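Local coordinates for orphan protein TM0875 (Thermotoga maritima, PDB 1O22) that is of unknown function but adopts a fold first described for this protein, built on a mixed beta-sheet and found here as a two-chain assembly, at residues Gly112-Leu117 against Tyr123-Pro128; Ile21-Lys26 against Lys146-Ser151. All blocks are in the same frame, centred on the assembly; numbering follows the deposited sequence.

Contact 1: Gly112-Leu117 against Tyr123-Pro128; sequences GDMKIL and YKIYVP
The beta hairpin formed by strands 114-119 and 122-128 brings K115 against Y126 and L117 against K124 as antiparallel hydrogen-bonded pairs, with I116 and I125 as the non-hydrogen-bonded pair between them. K115 N bonds to Y126 O at 2.9 Å, and Y126 N returns the bond to K115 O. L117 N to K124 O (2.9 Å) and the returning bond from K124 N to L117 O close the second ring.

I116 and I125 share the sheet face covered by helix 137-152. Their chains run side by side, I116 CG1 on I125 CG2 at 3.7 Å, and I116 CG2 reaches the edge of the Y123 ring. Selenomethionine M114 lies on this side too: its CB rests on V127 CG1 at 3.7 Å, and a bend at chi3 (-40°) brings CE to within 3.9 Å of I125 CD1. V127 is followed by P128, whose CD sits 3.5 Å from D113 O.

On the other face, with CG anti to the backbone N (chi1 -173°), L117 lies alongside K124, its CD2 4.0 Å from K124 CD, and its CB comes to the edge of the Y126 ring. The extended K124 chain carries NZ onward to a salt bridge with E104 of the second subunit. The hairpin is thus two-sided: apolar branches of M114, I116 and I125 serve the helix-covered core, whereas aliphatic packing around K124 accompanies a charge spent on the subunit interface.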
loop_
_atom_site.group_PDB
_atom_site.type_symbol
_atom_site.label_atom_id
_atom_site.label_comp_id
_atom_site.label_asym_id
_atom_site.label_seq_id
_atom_site.Cartn_x
_atom_site.Cartn_y
_atom_site.Cartn_z
ATOM N N GLY A 112 -9.643 -21.916 -1.713
ATOM C CA GLY A 112 -9.148 -23.153 -2.327
ATOM C C GLY A 112 -7.677 -23.428 -1.986
ATOM O O GLY A 112 -7.287 -23.382 -0.824
ATOM N N ASP A 113 -6.866 -23.666 -3.009
ATOM C CA ASP A 113 -5.392 -23.777 -2.882
ATOM C C ASP A 113 -4.632 -22.458 -2.846
ATOM O O ASP A 113 -3.397 -22.433 -2.621
ATOM C CB ASP A 113 -4.830 -24.575 -4.053
ATOM C CG ASP A 113 -5.355 -25.970 -4.102
ATOM O OD1 ASP A 113 -6.048 -26.378 -3.134
ATOM O OD2 ASP A 113 -5.143 -26.725 -5.076
HETATM N N MSE A 114 -5.345 -21.359 -3.062
HETATM C CA MSE A 114 -4.710 -20.050 -3.105
HETATM C C MSE A 114 -4.595 -19.450 -1.699
HETATM O O MSE A 114 -5.482 -19.633 -0.845
HETATM C CB MSE A 114 -5.456 -19.185 -4.133
HETATM C CG MSE A 114 -5.519 -17.736 -4.013
HETATM SE SE MSE A 114 -6.823 -17.053 -5.474
HETATM C CE MSE A 114 -6.431 -18.117 -6.972
ATOM N N LYS A 115 -3.460 -18.787 -1.464
ATOM C CA LYS A 115 -3.262 -17.895 -0.317
ATOM C C LYS A 115 -3.201 -16.437 -0.785
ATOM O O LYS A 115 -2.595 -16.104 -1.768
ATOM C CB LYS A 115 -1.994 -18.243 0.441
ATOM C CG LYS A 115 -1.971 -19.595 0.991
ATOM C CD LYS A 115 -3.162 -19.924 1.915
ATOM C CE LYS A 115 -2.868 -19.666 3.328
ATOM N NZ LYS A 115 -2.029 -20.759 3.868
ATOM N N ILE A 116 -3.832 -15.571 -0.030
ATOM C CA ILE A 116 -4.094 -14.206 -0.464
ATOM C C ILE A 116 -3.683 -13.269 0.661
ATOM O O ILE A 116 -4.151 -13.399 1.802
ATOM C CB ILE A 116 -5.596 -14.017 -0.767
ATOM C CG1 ILE A 116 -6.050 -14.967 -1.874
ATOM C CG2 ILE A 116 -5.901 -12.556 -1.065
ATOM C CD1 ILE A 116 -7.345 -15.530 -1.619
ATOM N N LEU A 117 -2.806 -12.349 0.303
ATOM C CA LEU A 117 -2.355 -11.249 1.135
ATOM C C LEU A 117 -3.006 -9.969 0.615
ATOM O O LEU A 117 -2.897 -9.639 -0.559
ATOM C CB LEU A 117 -0.854 -11.095 1.010
ATOM C CG LEU A 117 -0.149 -10.097 1.926
ATOM C CD1 LEU A 117 -0.400 -10.369 3.426
ATOM C CD2 LEU A 117 1.335 -10.174 1.600
ATOM N N TYR A 123 -3.440 -6.706 -3.880
ATOM C CA TYR A 123 -3.571 -8.099 -3.484
ATOM C C TYR A 123 -2.414 -8.874 -4.063
ATOM O O TYR A 123 -1.985 -8.578 -5.138
ATOM C CB TYR A 123 -4.888 -8.687 -3.987
ATOM C CG TYR A 123 -6.098 -8.111 -3.307
ATOM C CD1 TYR A 123 -6.716 -8.778 -2.260
ATOM C CD2 TYR A 123 -6.643 -6.915 -3.730
ATOM C CE1 TYR A 123 -7.842 -8.256 -1.652
ATOM C CE2 TYR A 123 -7.762 -6.384 -3.132
ATOM C CZ TYR A 123 -8.358 -7.041 -2.088
ATOM O OH TYR A 123 -9.488 -6.505 -1.478
ATOM N N LYS A 124 -1.933 -9.861 -3.318
ATOM C CA LYS A 124 -0.902 -10.787 -3.793
ATOM C C LYS A 124 -1.436 -12.179 -3.529
ATOM O O LYS A 124 -1.868 -12.470 -2.421
ATOM C CB LYS A 124 0.388 -10.587 -3.000
ATOM C CG LYS A 124 1.055 -9.234 -3.151
ATOM C CD LYS A 124 2.181 -9.108 -2.147
ATOM C CE LYS A 124 3.093 -7.928 -2.415
ATOM N NZ LYS A 124 3.992 -7.728 -1.227
ATOM N N ILE A 125 -1.472 -13.013 -4.558
ATOM C CA ILE A 125 -1.885 -14.370 -4.392
ATOM C C ILE A 125 -0.754 -15.314 -4.668
ATOM O O ILE A 125 0.128 -15.034 -5.465
ATOM C CB ILE A 125 -3.123 -14.682 -5.257
ATOM C CG1 ILE A 125 -2.818 -14.616 -6.730
ATOM C CG2 ILE A 125 -4.301 -13.698 -4.871
ATOM C CD1 ILE A 125 -3.957 -15.215 -7.558
ATOM N N TYR A 126 -0.772 -16.410 -3.933
ATOM C CA TYR A 126 0.277 -17.416 -3.958
ATOM C C TYR A 126 -0.402 -18.717 -4.201
ATOM O O TYR A 126 -1.384 -19.050 -3.521
ATOM C CB TYR A 126 1.003 -17.461 -2.618
ATOM C CG TYR A 126 1.608 -16.151 -2.282
ATOM C CD1 TYR A 126 2.906 -15.844 -2.666
ATOM C CD2 TYR A 126 0.871 -15.190 -1.580
ATOM C CE1 TYR A 126 3.448 -14.593 -2.367
ATOM C CE2 TYR A 126 1.384 -14.005 -1.281
ATOM C CZ TYR A 126 2.680 -13.695 -1.664
ATOM O OH TYR A 126 3.145 -12.454 -1.335
ATOM N N VAL A 127 0.057 -19.430 -5.219
ATOM C CA VAL A 127 -0.530 -20.698 -5.558
ATOM C C VAL A 127 0.574 -21.730 -5.776
ATOM O O VAL A 127 1.654 -21.417 -6.276
ATOM C CB VAL A 127 -1.402 -20.606 -6.807
ATOM C CG1 VAL A 127 -2.731 -19.920 -6.496
ATOM C CG2 VAL A 127 -0.666 -19.878 -7.948
ATOM N N PRO A 128 0.300 -22.968 -5.417
ATOM C CA PRO A 128 1.286 -24.017 -5.617
ATOM C C PRO A 128 1.377 -24.430 -7.067
ATOM O O PRO A 128 0.366 -24.550 -7.772
ATOM C CB PRO A 128 0.768 -25.178 -4.750
ATOM C CG PRO A 128 -0.633 -24.896 -4.465
ATOM C CD PRO A 128 -0.946 -23.472 -4.826
#

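Contact 2: Ile21-Lys26 against Lys146-Ser151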
loop_
_atom_site.group_PDB
_atom_site.type_symbol
_atom_site.label_atom_id
_atom_site.label_comp_id
_atom_site.label_asym_id
_atom_site.label_seq_id
_atom_site.Cartn_x
_atom_site.Cartn_y
_atom_site.Cartn_z
ATOM N N ILE A 21 -7.036 -4.286 -12.175
ATOM C CA ILE A 21 -8.390 -4.779 -12.392
ATOM C C ILE A 21 -9.410 -3.675 -12.052
ATOM O O ILE A 21 -9.418 -3.126 -10.938
ATOM C CB ILE A 21 -8.675 -6.054 -11.573
ATOM C CG1 ILE A 21 -7.665 -7.127 -11.919
ATOM C CG2 ILE A 21 -10.105 -6.517 -11.790
ATOM C CD1 ILE A 21 -7.737 -8.309 -11.100
ATOM N N LEU A 22 -10.258 -3.355 -13.027
ATOM C CA LEU A 22 -11.319 -2.361 -12.836
ATOM C C LEU A 22 -12.616 -3.132 -12.825
ATOM O O LEU A 22 -12.866 -3.895 -13.747
ATOM C CB LEU A 22 -11.314 -1.349 -13.990
ATOM C CG LEU A 22 -9.985 -0.660 -14.285
ATOM C CD1 LEU A 22 -10.087 0.161 -15.596
ATOM C CD2 LEU A 22 -9.585 0.237 -13.141
ATOM N N TYR A 23 -13.425 -2.975 -11.786
ATOM C CA TYR A 23 -14.683 -3.700 -11.705
ATOM C C TYR A 23 -15.830 -2.704 -11.737
ATOM O O TYR A 23 -15.654 -1.546 -11.372
ATOM C CB TYR A 23 -14.757 -4.615 -10.457
ATOM C CG TYR A 23 -14.797 -3.891 -9.130
ATOM C CD1 TYR A 23 -15.997 -3.460 -8.581
ATOM C CD2 TYR A 23 -13.620 -3.649 -8.424
ATOM C CE1 TYR A 23 -16.025 -2.786 -7.418
ATOM C CE2 TYR A 23 -13.645 -2.981 -7.249
ATOM C CZ TYR A 23 -14.839 -2.573 -6.727
ATOM O OH TYR A 23 -14.827 -1.875 -5.530
ATOM N N TYR A 24 -16.998 -3.170 -12.198
ATOM C CA TYR A 24 -18.161 -2.309 -12.402
ATOM C C TYR A 24 -19.418 -3.068 -12.089
ATOM O O TYR A 24 -19.601 -4.183 -12.596
ATOM C CB TYR A 24 -18.270 -1.860 -13.889
ATOM C CG TYR A 24 -17.014 -1.264 -14.474
ATOM C CD1 TYR A 24 -16.726 0.083 -14.317
ATOM C CD2 TYR A 24 -16.109 -2.050 -15.171
ATOM C CE1 TYR A 24 -15.570 0.647 -14.848
ATOM C CE2 TYR A 24 -14.949 -1.494 -15.723
ATOM C CZ TYR A 24 -14.688 -0.141 -15.550
ATOM O OH TYR A 24 -13.551 0.442 -16.075
ATOM N N LYS A 25 -20.316 -2.460 -11.333
ATOM C CA LYS A 25 -21.647 -3.043 -11.186
ATOM C C LYS A 25 -22.411 -3.053 -12.539
ATOM O O LYS A 25 -22.555 -2.017 -13.216
ATOM C CB LYS A 25 -22.462 -2.359 -10.092
ATOM C CG LYS A 25 -23.713 -3.202 -9.652
ATOM C CD LYS A 25 -24.154 -2.860 -8.287
ATOM C CE LYS A 25 -24.987 -3.917 -7.677
ATOM N NZ LYS A 25 -25.577 -3.377 -6.417
ATOM N N LYS A 26 -22.846 -4.240 -12.939
ATOM C CA LYS A 26 -23.652 -4.410 -14.152
ATOM C C LYS A 26 -24.826 -3.446 -14.185
ATOM O O LYS A 26 -25.464 -3.174 -13.150
ATOM C CB LYS A 26 -24.200 -5.813 -14.265
ATOM C CG LYS A 26 -23.236 -6.855 -14.682
ATOM C CD LYS A 26 -23.886 -8.230 -14.595
ATOM C CE LYS A 26 -23.051 -9.340 -15.244
ATOM N NZ LYS A 26 -23.652 -10.726 -15.025
ATOM N N LYS A 146 -14.010 -14.034 -7.574
ATOM C CA LYS A 146 -15.036 -14.641 -6.728
ATOM C C LYS A 146 -14.701 -14.438 -5.260
ATOM O O LYS A 146 -15.560 -14.062 -4.493
ATOM C CB LYS A 146 -15.163 -16.133 -6.966
ATOM C CG LYS A 146 -16.046 -16.541 -8.086
ATOM C CD LYS A 146 -16.032 -18.069 -8.234
ATOM C CE LYS A 146 -15.078 -18.586 -9.333
ATOM N NZ LYS A 146 -15.792 -18.979 -10.610
ATOM N N TYR A 147 -13.455 -14.734 -4.878
ATOM C CA TYR A 147 -12.959 -14.441 -3.548
ATOM C C TYR A 147 -13.163 -12.973 -3.167
ATOM O O TYR A 147 -13.654 -12.675 -2.060
ATOM C CB TYR A 147 -11.457 -14.789 -3.395
ATOM C CG TYR A 147 -10.838 -14.137 -2.189
ATOM C CD1 TYR A 147 -10.984 -14.702 -0.905
ATOM C CD2 TYR A 147 -10.141 -12.945 -2.300
ATOM C CE1 TYR A 147 -10.439 -14.096 0.213
ATOM C CE2 TYR A 147 -9.612 -12.324 -1.189
ATOM C CZ TYR A 147 -9.735 -12.911 0.062
ATOM O OH TYR A 147 -9.171 -12.269 1.161
ATOM N N PHE A 148 -12.775 -12.077 -4.065
ATOM C CA PHE A 148 -12.834 -10.644 -3.821
ATOM C C PHE A 148 -14.278 -10.153 -3.558
ATOM O O PHE A 148 -14.565 -9.534 -2.548
ATOM C CB PHE A 148 -12.176 -9.864 -4.983
ATOM C CG PHE A 148 -12.349 -8.354 -4.874
ATOM C CD1 PHE A 148 -11.533 -7.602 -4.070
ATOM C CD2 PHE A 148 -13.394 -7.718 -5.548
ATOM C CE1 PHE A 148 -11.732 -6.243 -3.932
ATOM C CE2 PHE A 148 -13.586 -6.353 -5.446
ATOM C CZ PHE A 148 -12.775 -5.612 -4.621
ATOM N N PHE A 149 -15.189 -10.466 -4.457
ATOM C CA PHE A 149 -16.587 -10.069 -4.280
ATOM C C PHE A 149 -17.174 -10.685 -3.018
ATOM O O PHE A 149 -17.806 -9.996 -2.247
ATOM C CB PHE A 149 -17.433 -10.411 -5.528
ATOM C CG PHE A 149 -17.076 -9.593 -6.731
ATOM C CD1 PHE A 149 -16.951 -8.226 -6.637
ATOM C CD2 PHE A 149 -16.797 -10.197 -7.951
ATOM C CE1 PHE A 149 -16.604 -7.475 -7.732
ATOM C CE2 PHE A 149 -16.446 -9.434 -9.036
ATOM C CZ PHE A 149 -16.350 -8.086 -8.923
ATOM N N GLU A 150 -16.934 -11.966 -2.788
ATOM C CA GLU A 150 -17.460 -12.607 -1.587
ATOM C C GLU A 150 -16.896 -11.980 -0.292
ATOM O O GLU A 150 -17.633 -11.800 0.686
ATOM C CB GLU A 150 -17.237 -14.110 -1.627
ATOM C CG GLU A 150 -18.074 -14.799 -2.701
ATOM C CD GLU A 150 -17.683 -16.257 -2.944
ATOM O OE1 GLU A 150 -16.792 -16.770 -2.228
ATOM O OE2 GLU A 150 -18.272 -16.892 -3.855
ATOM N N SER A 151 -15.631 -11.589 -0.313
ATOM C CA SER A 151 -14.996 -10.885 0.805
ATOM C C SER A 151 -15.671 -9.542 1.145
ATOM O O SER A 151 -15.599 -9.067 2.296
ATOM C CB SER A 151 -13.478 -10.674 0.559
ATOM O OG SER A 151 -13.179 -9.600 -0.357
#
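Strand 19-25 and helix 137-152 face each other at side-chain distance, the CA atoms of Y23 and F149 standing 10.0 Å apart, and the space is bridged by the rings of Y23, F148 and F149. These three buried side chains form an aromatic cluster where the helix packs on one face of the mixed sheet.

Y23 points toward the helix with CG held between its backbone N and carbonyl carbon (chi1 67°), which sets the ring in front of both phenylalanines. F148 CE2 lies over one face of the tyrosine ring, 3.8 Å above its plane and displaced toward the rim, and F148 CZ is also 3.8 Å from Y23 CE2. The two planes are inclined at 55°, an oblique meeting. F149 approaches differently: its edge is turned to the face of Y23 in an offset edge-to-face pair, with centroids 5.9 Å apart and planes at 84°. F149 CE1 comes to Y23 CD1 at 4.1 Å, and CZ to the tyrosine CB.

The buried contact is apolar, and the hydroxyl of Y23 is satisfied beyond it by S53 O. F149 also stacks on Y159 of the neighbouring strand. An alanine in place of Y23 is likely to open a gap before F148 and F149, taking away the ring they both touch and leaving S53 O without its hydroxyl partner.

Within the helix, one turn further on, S151 OG donates to F148 O at 2.6 Å, tilted from the carbonyl plane.

How the contacts relate
Contacts 1 and 2 have centres about 17 Å apart and belong to one mixed sheet with helix 137-152 on it. Along the chain, strand 19-25 comes first, then the hairpin of contact 1, and next the helix that contact 2 packs back onto that first strand. In the sheet, strand 56-66 lies between 122-128 and 19-25, and the helix, which touches both outer members of this trio, crosses above strands far apart in sequence. The contacts touch directly through Y123 OH and F148 CE1 (3.3 Å), and through I116 CG2 and Y147 CE2 (3.7 Å). Helix 137-152 thereby joins the local hairpin and the early strand in one continuous buried core.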